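Local coordinates for odorant binding protein, antennal (Anopheles gambiae, PDB 3R1P), which is a secreted PBP/GOBP-family protein that probably binds odorant molecules in the mosquito antenna, at residues S25-E29 and E30-T34. Residues are numbered along the deposited sequence; the frame is centred on the assembly and turned at random.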
ATOM      1  N   SER A  25      -9.363   2.885   7.265  1.00 39.11           N
ATOM      2  CA  SER A  25      -9.819   1.686   6.574  1.00 38.68           C
ATOM      3  C   SER A  25     -10.653   0.773   7.446  1.00 42.96           C
ATOM      4  O   SER A  25     -11.527   0.074   6.936  1.00 43.15           O
ATOM      5  CB  SER A  25      -8.632   0.918   6.004  1.00 42.55           C
ATOM      6  OG  SER A  25      -7.776   0.430   7.027  1.00 49.10           O
ATOM      7  N   GLY A  26     -10.364   0.764   8.743  1.00 39.77           N
ATOM      8  CA  GLY A  26     -11.042  -0.114   9.690  1.00 40.07           C
ATOM      9  C   GLY A  26     -10.512  -1.533   9.607  1.00 45.16           C
ATOM     10  O   GLY A  26     -11.263  -2.490   9.823  1.00 45.10           O
ATOM     11  N   ALA A  27      -9.208  -1.675   9.266  1.00 42.52           N
ATOM     12  CA  ALA A  27      -8.511  -2.960   9.157  1.00 42.45           C
ATOM     13  C   ALA A  27      -7.829  -3.306  10.481  1.00 46.14           C
ATOM     14  O   ALA A  27      -7.219  -2.440  11.124  1.00 44.73           O
ATOM     15  CB  ALA A  27      -7.491  -2.926   8.032  1.00 42.80           C
ATOM     16  N   SER A  28      -7.943  -4.574  10.882  1.00 42.83           N
ATOM     17  CA  SER A  28      -7.378  -5.046  12.140  1.00 42.84           C
ATOM     18  C   SER A  28      -5.875  -5.282  12.008  1.00 47.11           C
ATOM     19  O   SER A  28      -5.380  -5.476  10.892  1.00 46.44           O
ATOM     20  CB  SER A  28      -8.083  -6.323  12.582  1.00 46.17           C
ATOM     21  OG  SER A  28      -7.750  -7.410  11.736  1.00 52.84           O
ATOM     22  N   GLU A  29      -5.154  -5.302  13.146  1.00 43.56           N
ATOM     23  CA  GLU A  29      -3.719  -5.592  13.162  1.00 43.06           C
ATOM     24  C   GLU A  29      -3.455  -6.990  12.592  1.00 46.43           C
ATOM     25  O   GLU A  29      -2.513  -7.151  11.821  1.00 45.44           O
ATOM     26  CB  GLU A  29      -3.129  -5.440  14.568  1.00 44.49           C
ATOM     27  CG  GLU A  29      -2.769  -4.003  14.918  1.00 54.77           C
ATOM     28  CD  GLU A  29      -1.439  -3.460  14.416  1.00 71.51           C
ATOM     29  OE1 GLU A  29      -0.642  -4.235  13.841  1.00 64.62           O
ATOM     30  OE2 GLU A  29      -1.180  -2.255  14.629  1.00 66.91           O
ATOM     31  N   GLU A  30      -4.344  -7.967  12.903  1.00 43.09           N
ATOM     32  CA  GLU A  30      -4.287  -9.354  12.429  1.00 42.44           C
ATOM     33  C   GLU A  30      -4.351  -9.413  10.911  1.00 43.22           C
ATOM     34  O   GLU A  30      -3.600 -10.180  10.316  1.00 42.30           O
ATOM     35  CB  GLU A  30      -5.456 -10.185  12.992  1.00 44.20           C
ATOM     36  CG  GLU A  30      -5.401 -10.523  14.464  1.00 58.51           C
ATOM     37  CD  GLU A  30      -5.049 -11.966  14.748  1.00 82.40           C
ATOM     38  OE1 GLU A  30      -5.372 -12.855  13.927  1.00 75.10           O
ATOM     39  OE2 GLU A  30      -4.510 -12.212  15.848  1.00 78.88           O
ATOM     40  N   GLN A  31      -5.255  -8.619  10.288  1.00 38.06           N
ATOM     41  CA  GLN A  31      -5.444  -8.562   8.827  1.00 36.23           C
ATOM     42  C   GLN A  31      -4.199  -8.027   8.129  1.00 38.67           C
ATOM     43  O   GLN A  31      -3.822  -8.549   7.086  1.00 38.88           O
ATOM     44  CB  GLN A  31      -6.672  -7.718   8.457  1.00 37.05           C
ATOM     45  CG  GLN A  31      -7.991  -8.471   8.602  1.00 38.62           C
ATOM     46  CD  GLN A  31      -9.213  -7.580   8.525  1.00 47.48           C
ATOM     47  OE1 GLN A  31      -9.181  -6.382   8.842  1.00 37.83           O
ATOM     48  NE2 GLN A  31     -10.339  -8.172   8.146  1.00 39.42           N
ATOM     49  N   LEU A  32      -3.555  -7.011   8.715  1.00 33.84           N
ATOM     50  CA  LEU A  32      -2.350  -6.395   8.152  1.00 33.11           C
ATOM     51  C   LEU A  32      -1.103  -7.237   8.395  1.00 35.47           C
ATOM     52  O   LEU A  32      -0.252  -7.337   7.506  1.00 33.39           O
ATOM     53  CB  LEU A  32      -2.153  -4.982   8.713  1.00 33.11           C
ATOM     54  CG  LEU A  32      -3.290  -3.992   8.462  1.00 37.05           C
ATOM     55  CD1 LEU A  32      -3.015  -2.701   9.161  1.00 36.99           C
ATOM     56  CD2 LEU A  32      -3.514  -3.770   6.967  1.00 36.54           C
ATOM     57  N   ARG A  33      -1.032  -7.877   9.582  1.00 32.06           N
ATOM     58  CA  ARG A  33       0.071  -8.740  10.024  1.00 31.26           C
ATOM     59  C   ARG A  33       0.341  -9.946   9.139  1.00 33.94           C
ATOM     60  O   ARG A  33       1.381 -10.596   9.292  1.00 33.07           O
ATOM     61  CB  ARG A  33      -0.097  -9.137  11.481  1.00 31.35           C
ATOM     62  CG  ARG A  33       0.536  -8.090  12.361  1.00 42.35           C
ATOM     63  CD  ARG A  33       0.656  -8.581  13.767  1.00 52.23           C
ATOM     64  NE  ARG A  33       1.713  -7.897  14.522  1.00 61.56           N
ATOM     65  CZ  ARG A  33       2.684  -8.509  15.195  1.00 75.70           C
ATOM     66  NH1 ARG A  33       2.798  -9.834  15.157  1.00 55.76           N
ATOM     67  NH2 ARG A  33       3.568  -7.801  15.889  1.00 65.56           N
ATOM     68  N   THR A  34      -0.565 -10.202   8.163  1.00 30.79           N
ATOM     69  CA  THR A  34      -0.405 -11.266   7.165  1.00 30.37           C
ATOM     70  C   THR A  34       0.810 -10.948   6.289  1.00 31.46           C
ATOM     71  O   THR A  34       1.388 -11.862   5.717  1.00 31.24           O
ATOM     72  CB  THR A  34      -1.665 -11.461   6.313  1.00 38.65           C
ATOM     73  OG1 THR A  34      -1.988 -10.239   5.644  1.00 37.34           O
ATOM     74  CG2 THR A  34      -2.846 -11.980   7.108  1.00 37.82           C
TER
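Ser28 and Gln31 grip each other through two reciprocal hydrogen bonds. In one, Gln31 N donates to Ser28 OG over 3.1 Å; in the other, Ser28 N donates to Gln31 OE1 over 3.0 Å, nearly straight at 169° but entering 23° off the plane of the amide carbonyl. The hydroxyl reaches Gln31 N because chi1 of Ser28 (70°) sets OG between its own backbone N and carbonyl carbon. Gln31 instead has CG anti to its carbonyl carbon and is extended beyond CG, which brings OE1 back to the serine amide; a weak bond of 3.4 Å from Ser28 OG to the same OE1 adds a third link. With Ser28 at the N-cap of helix 29-32, this reciprocal pair defines a capping box, which ties down the helix start just after the turn at Gly26, the first residue to leave helical angles after helix 11-25, with positive phi. Backbone bonds continue the helix, from Leu32 N to Ser28 O and from Arg33 N to Glu29 O (2.8 Å). Leu32 faces the preceding loop: its CG lies 3.5 Å from Ser28 O, and its CD2 meets Ala27 CB at 4.2 Å. Tyr49 of helix 44-56 and His18 and Ile22 of helix 11-25 also touch this leucine, whose side chain is about 7 Å from a bound palmitic acid. Glu29, bent at chi2, brings OE1 roughly level with the rim of the Arg33 guanidinium, but at 4.4 Å from Arg33 NE it is too far for a salt bridge; OE2 is hydrogen-bonded to His18 NE2, joining the helix start to helix 11-25.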